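Local coordinates for protein ABC sugar (Ribose) transporter, periplasmic substrate-binding subunit (Rhodobacter sphaeroides, PDB 3L49) that probably binds a carbohydrate in the periplasm as the substrate-binding subunit of an ABC sugar transporter, at residues P88-D93 with H98-T103; Q25-E30 with A64-L69. All blocks are in the same frame, centred on the assembly; numbering follows the deposited sequence.

Contact 1: residues P88-D93 with H98-T103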
loop_
_atom_site.group_PDB
_atom_site.type_symbol
_atom_site.label_atom_id
_atom_site.label_comp_id
_atom_site.label_asym_id
_atom_site.label_seq_id
_atom_site.Cartn_x
_atom_site.Cartn_y
_atom_site.Cartn_z
ATOM N N PRO A 88 4.472 22.019 -9.887
ATOM C CA PRO A 88 3.364 21.069 -10.023
ATOM C C PRO A 88 3.612 19.771 -9.254
ATOM O O PRO A 88 4.675 19.156 -9.386
ATOM C CB PRO A 88 3.322 20.804 -11.527
ATOM C CG PRO A 88 3.943 21.991 -12.141
ATOM C CD PRO A 88 5.023 22.395 -11.202
ATOM N N LEU A 89 2.640 19.380 -8.435
ATOM C CA LEU A 89 2.774 18.201 -7.587
ATOM C C LEU A 89 1.814 17.072 -7.995
ATOM O O LEU A 89 0.619 17.276 -8.186
ATOM C CB LEU A 89 2.608 18.579 -6.104
ATOM C CG LEU A 89 2.678 17.508 -5.007
ATOM C CD1 LEU A 89 3.962 16.665 -5.062
ATOM C CD2 LEU A 89 2.509 18.149 -3.636
ATOM N N PHE A 90 2.380 15.882 -8.139
ATOM C CA PHE A 90 1.649 14.682 -8.499
ATOM C C PHE A 90 1.997 13.648 -7.452
ATOM O O PHE A 90 3.105 13.657 -6.918
ATOM C CB PHE A 90 2.077 14.210 -9.887
ATOM C CG PHE A 90 1.637 15.124 -10.983
ATOM C CD1 PHE A 90 0.445 14.887 -11.657
ATOM C CD2 PHE A 90 2.392 16.243 -11.329
ATOM C CE1 PHE A 90 0.012 15.736 -12.669
ATOM C CE2 PHE A 90 1.965 17.100 -12.345
ATOM C CZ PHE A 90 0.772 16.845 -13.008
ATOM N N THR A 91 1.056 12.771 -7.128
ATOM C CA THR A 91 1.354 11.700 -6.183
ATOM C C THR A 91 1.045 10.324 -6.734
ATOM O O THR A 91 0.186 10.172 -7.606
ATOM C CB THR A 91 0.584 11.846 -4.852
ATOM O OG1 THR A 91 -0.818 11.944 -5.126
ATOM C CG2 THR A 91 1.050 13.072 -4.057
ATOM N N VAL A 92 1.771 9.327 -6.234
ATOM C CA VAL A 92 1.296 7.959 -6.324
ATOM C C VAL A 92 0.926 7.478 -4.926
ATOM O O VAL A 92 1.720 7.587 -3.985
ATOM C CB VAL A 92 2.211 6.986 -7.179
ATOM C CG1 VAL A 92 3.256 7.748 -7.972
ATOM C CG2 VAL A 92 2.843 5.876 -6.368
ATOM N N ASP A 93 -0.331 7.046 -4.803
ATOM C CA ASP A 93 -0.966 6.595 -3.550
ATOM C C ASP A 93 -1.266 7.664 -2.498
ATOM O O ASP A 93 -2.211 7.514 -1.719
ATOM C CB ASP A 93 -0.231 5.401 -2.925
ATOM C CG ASP A 93 -0.594 4.085 -3.584
ATOM O OD1 ASP A 93 -1.253 4.091 -4.646
ATOM O OD2 ASP A 93 -0.227 3.031 -3.030
ATOM N N HIS A 98 -3.065 18.821 -1.913
ATOM C CA HIS A 98 -1.884 19.530 -2.405
ATOM C C HIS A 98 -1.506 19.108 -3.839
ATOM O O HIS A 98 -0.789 19.827 -4.528
ATOM C CB HIS A 98 -0.691 19.293 -1.473
ATOM C CG HIS A 98 -0.832 19.909 -0.112
ATOM N ND1 HIS A 98 -0.784 21.272 0.102
ATOM C CD2 HIS A 98 -0.981 19.342 1.110
ATOM C CE1 HIS A 98 -0.920 21.517 1.395
ATOM N NE2 HIS A 98 -1.039 20.363 2.028
ATOM N N ALA A 99 -2.003 17.952 -4.277
ATOM C CA ALA A 99 -1.674 17.383 -5.586
ATOM C C ALA A 99 -2.678 17.723 -6.694
ATOM O O ALA A 99 -3.886 17.757 -6.465
ATOM C CB ALA A 99 -1.522 15.869 -5.468
ATOM N N ILE A 100 -2.154 17.964 -7.895
ATOM C CA ILE A 100 -2.949 18.066 -9.117
ATOM C C ILE A 100 -3.651 16.726 -9.409
ATOM O O ILE A 100 -4.831 16.685 -9.761
ATOM C CB ILE A 100 -2.046 18.492 -10.311
ATOM C CG1 ILE A 100 -1.662 19.970 -10.174
ATOM C CG2 ILE A 100 -2.718 18.230 -11.674
ATOM C CD1 ILE A 100 -0.351 20.335 -10.840
ATOM N N ASN A 101 -2.919 15.637 -9.220
ATOM C CA ASN A 101 -3.385 14.304 -9.568
ATOM C C ASN A 101 -2.795 13.282 -8.598
ATOM O O ASN A 101 -1.650 13.410 -8.166
ATOM C CB ASN A 101 -3.013 13.988 -11.035
ATOM C CG ASN A 101 -3.252 12.519 -11.417
ATOM O OD1 ASN A 101 -2.408 11.657 -11.165
ATOM N ND2 ASN A 101 -4.396 12.239 -12.044
ATOM N N ASN A 102 -3.594 12.283 -8.254
ATOM C CA ASN A 102 -3.131 11.134 -7.505
ATOM C C ASN A 102 -3.369 9.866 -8.308
ATOM O O ASN A 102 -4.512 9.465 -8.481
ATOM C CB ASN A 102 -3.866 11.043 -6.164
ATOM C CG ASN A 102 -3.432 9.844 -5.346
ATOM O OD1 ASN A 102 -2.239 9.591 -5.172
ATOM N ND2 ASN A 102 -4.401 9.099 -4.836
ATOM N N THR A 103 -2.299 9.251 -8.810
ATOM C CA THR A 103 -2.405 7.956 -9.482
ATOM C C THR A 103 -2.286 6.840 -8.440
ATOM O O THR A 103 -1.410 6.882 -7.590
ATOM C CB THR A 103 -1.359 7.801 -10.615
ATOM O OG1 THR A 103 -1.512 8.876 -11.552
ATOM C CG2 THR A 103 -1.548 6.480 -11.356
HETATM O O HOH W 1 0.033 20.975 -7.469
HETATM O O HOH W 2 0.228 11.085 -10.178
HETATM O O HOH W 3 -4.681 6.747 -3.249
#
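The Phe90 ring has Ile100 over one face. Ile100 CB sits 4.1 Å above the ring plane, offset toward the rim, and Ile100 CG2 lies 3.8 Å from Phe90 CE1. Asn101 CB meets the same ring obliquely, 3.6 Å from Phe90 CD1, with ring and amide planes 44° apart. The Asn101 amide itself turns to Lys269 and Thr272, where ND2 donates. Val259 of helix 248-263 also touches the Phe90 side chain. The other branch of Ile100 runs to Pro88.

On the face that carries Thr91 and Asn102, the two side chains meet through polar atoms. Thr91 OG1 lies between its backbone N and carbonyl carbon (chi1 55°), and this brings it within 2.7 Å of Asn102 OD1. That hydroxyl also lies within hydrogen-bonding distance of Thr94 O, and its single proton cannot be assigned to one acceptor.

The backbones run parallel, as neighbouring strands of the N-terminal part of a periplasmic binding protein. Strand 101-105 follows 89-92 after a short link without helix, so this is not a beta-alpha-beta unit. Thr91 is bonded twice to the partner strand. Its N donates to Asn101 O at 3.0 Å, nearly straight at 167°, and its O accepts from Thr103 N. Asp93 N to Thr103 O continues the pattern at the C-terminal end. Before Asn101 the pairing slips by one: Leu89 O accepts from Ile100 N, not from Asn101 N.

Water 2 donates to both Thr91 O, at 2.7 Å, and Asn101 OD1; water 3 joins Asp93 O to Asn102 ND2. The Asp93 carboxylate bonds Thr104 OG1 and lies about 3 Å, side chain to nearest atom, from a bound unidentified ligand.

Contact 2: residues Q25-E30 with A64-L69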
loop_
_atom_site.group_PDB
_atom_site.type_symbol
_atom_site.label_atom_id
_atom_site.label_comp_id
_atom_site.label_asym_id
_atom_site.label_seq_id
_atom_site.Cartn_x
_atom_site.Cartn_y
_atom_site.Cartn_z
ATOM N N GLN A 25 10.674 2.380 -10.046
ATOM C CA GLN A 25 11.391 2.038 -11.271
ATOM C C GLN A 25 10.590 2.415 -12.512
ATOM O O GLN A 25 11.163 2.850 -13.514
ATOM C CB GLN A 25 11.638 0.537 -11.313
ATOM C CG GLN A 25 13.035 0.130 -11.672
ATOM C CD GLN A 25 13.794 -0.383 -10.470
ATOM O OE1 GLN A 25 13.801 -1.585 -10.189
ATOM N NE2 GLN A 25 14.427 0.529 -9.738
ATOM N N ALA A 26 9.267 2.225 -12.433
ATOM C CA ALA A 26 8.338 2.516 -13.532
ATOM C C ALA A 26 8.272 4.006 -13.850
ATOM O O ALA A 26 8.172 4.392 -15.020
ATOM C CB ALA A 26 6.956 1.991 -13.208
ATOM N N GLN A 27 8.319 4.825 -12.796
ATOM C CA GLN A 27 8.388 6.273 -12.923
ATOM C C GLN A 27 9.651 6.722 -13.650
ATOM O O GLN A 27 9.565 7.480 -14.616
ATOM C CB GLN A 27 8.307 6.949 -11.552
ATOM C CG GLN A 27 6.911 7.021 -10.987
ATOM C CD GLN A 27 6.913 7.269 -9.497
ATOM O OE1 GLN A 27 7.042 8.397 -9.050
ATOM N NE2 GLN A 27 6.778 6.207 -8.721
ATOM N N ILE A 28 10.804 6.234 -13.187
ATOM C CA ILE A 28 12.104 6.558 -13.782
ATOM C C ILE A 28 12.116 6.180 -15.257
ATOM O O ILE A 28 12.470 7.004 -16.110
ATOM C CB ILE A 28 13.271 5.856 -13.030
ATOM C CG1 ILE A 28 13.399 6.385 -11.595
ATOM C CG2 ILE A 28 14.608 6.031 -13.765
ATOM C CD1 ILE A 28 14.332 5.540 -10.707
ATOM N N ALA A 29 11.692 4.945 -15.541
ATOM C CA ALA A 29 11.654 4.387 -16.898
ATOM C C ALA A 29 10.776 5.198 -17.846
ATOM O O ALA A 29 11.147 5.421 -19.001
ATOM C CB ALA A 29 11.182 2.940 -16.860
ATOM N N GLU A 30 9.625 5.645 -17.341
ATOM C CA GLU A 30 8.673 6.402 -18.145
ATOM C C GLU A 30 9.131 7.834 -18.416
ATOM O O GLU A 30 8.929 8.350 -19.522
ATOM C CB GLU A 30 7.264 6.360 -17.528
ATOM C CG GLU A 30 6.122 6.696 -18.509
ATOM C CD GLU A 30 6.084 5.813 -19.781
ATOM O OE1 GLU A 30 6.650 4.693 -19.790
ATOM O OE2 GLU A 30 5.466 6.241 -20.782
ATOM N N ALA A 64 8.227 19.353 -12.522
ATOM C CA ALA A 64 7.223 18.806 -11.589
ATOM C C ALA A 64 7.818 17.813 -10.594
ATOM O O ALA A 64 8.890 17.254 -10.815
ATOM C CB ALA A 64 6.064 18.150 -12.340
ATOM N N ILE A 65 7.100 17.588 -9.498
ATOM C CA ILE A 65 7.496 16.597 -8.488
ATOM C C ILE A 65 6.449 15.478 -8.370
ATOM O O ILE A 65 5.242 15.753 -8.333
ATOM C CB ILE A 65 7.768 17.284 -7.120
ATOM C CG1 ILE A 65 9.044 18.135 -7.212
ATOM C CG2 ILE A 65 7.876 16.256 -5.969
ATOM C CD1 ILE A 65 9.260 19.099 -6.041
ATOM N N ILE A 66 6.912 14.224 -8.356
ATOM C CA ILE A 66 6.053 13.087 -8.008
ATOM C C ILE A 66 6.409 12.537 -6.638
ATOM O O ILE A 66 7.537 12.129 -6.391
ATOM C CB ILE A 66 6.087 11.931 -9.035
ATOM C CG1 ILE A 66 6.038 12.442 -10.480
ATOM C CG2 ILE A 66 4.912 11.001 -8.784
ATOM C CD1 ILE A 66 6.120 11.330 -11.519
ATOM N N GLU A 67 5.439 12.535 -5.738
ATOM C CA GLU A 67 5.663 12.035 -4.395
ATOM C C GLU A 67 5.070 10.626 -4.283
ATOM O O GLU A 67 3.942 10.394 -4.693
ATOM C CB GLU A 67 5.031 13.000 -3.384
ATOM C CG GLU A 67 5.593 12.928 -1.969
ATOM C CD GLU A 67 5.180 11.671 -1.226
ATOM O OE1 GLU A 67 4.039 11.202 -1.425
ATOM O OE2 GLU A 67 6.008 11.146 -0.456
ATOM N N GLN A 68 5.814 9.693 -3.699
ATOM C CA GLN A 68 5.312 8.327 -3.522
ATOM C C GLN A 68 5.271 7.878 -2.061
ATOM O O GLN A 68 6.300 7.820 -1.394
ATOM C CB GLN A 68 6.142 7.360 -4.359
ATOM C CG GLN A 68 5.844 5.900 -4.131
ATOM C CD GLN A 68 6.612 5.014 -5.081
ATOM O OE1 GLN A 68 6.781 5.347 -6.252
ATOM N NE2 GLN A 68 7.090 3.875 -4.581
ATOM N N LEU A 69 4.063 7.573 -1.585
ATOM C CA LEU A 69 3.800 7.029 -0.234
ATOM C C LEU A 69 4.334 7.858 0.935
ATOM O O LEU A 69 4.692 9.019 0.773
ATOM C CB LEU A 69 4.244 5.564 -0.127
ATOM C CG LEU A 69 3.334 4.576 -0.857
ATOM C CD1 LEU A 69 4.111 3.349 -1.281
ATOM C CD2 LEU A 69 2.120 4.197 0.005
#
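Gln27 reaches from helix 18-33 to strand 64-68 and meets Gln68 and Ile66 with the two arms of its amide. NE2 donates to Gln68 OE1 at 2.6 Å. The bond is short and somewhat bent at hydrogen, 141°. The acceptor lies in the amide plane of Gln27, and the donor approaches Gln68 OE1 almost in line with its C=O bond. The two amide planes are turned 38° from each other.

Rotamers explain the reach. Gln27 CG stands opposite the carbonyl carbon (chi1 -78°), and the chain then runs out extended, carrying the amide off the helix toward the sheet. Gln68 is extended too, with CG opposite its own backbone N. The two side chains cross at an angle and meet at their amides.

The other arm, Gln27 OE1, lies against the Ile66 side chain, 3.4 Å from Ile66 CG2 and 3.9 Å from Ile66 CD1. The side chains of Gln27 and Ile66 approach from opposite directions. Gln27 OE1 is buried by this contact and has no polar partner in the model.

Both amides have second partners that help fix their rotation. Gln27 NE2 also donates to Ala23 O, one turn back in its own helix, and Gln68 NE2 donates to Asp20 O nearer the start of that helix. Val92 of the adjacent strand touches Gln27, Ile66 and Gln68, while Val256 and Val259 of helix 248-263 pack on Ile66.

Gln68 lies about 7 Å, side chain to nearest atom, from the unidentified ligand, at the C-terminal end of its strand. Helix 18-33 packs on the parallel strands of this lobe, as in the Rossmann-like alpha/beta lobes of periplasmic sugar-binding proteins.

Overall arrangement
From the N terminus, the chain passes through strand 7-12 into helix 18-33, which holds residues 25-30. It then makes strand 37-42 and helix 47-60 before strand 64-68 closes contact 2 over 33 intervening residues. Helix 72-84 leads on to strand 89-92. Contact 1 then closes a loop of only four residues. The two contacts follow in series and neither nests in nor crosses the other. Their centres are 11 Å apart. Strands 64-68 and 89-92 are sheet neighbours, and Glu67 probably bonds through its backbone to Phe90 and Val92. Contact 2 joins a helix to the sheet; contact 1 adds the next strand, 101-105.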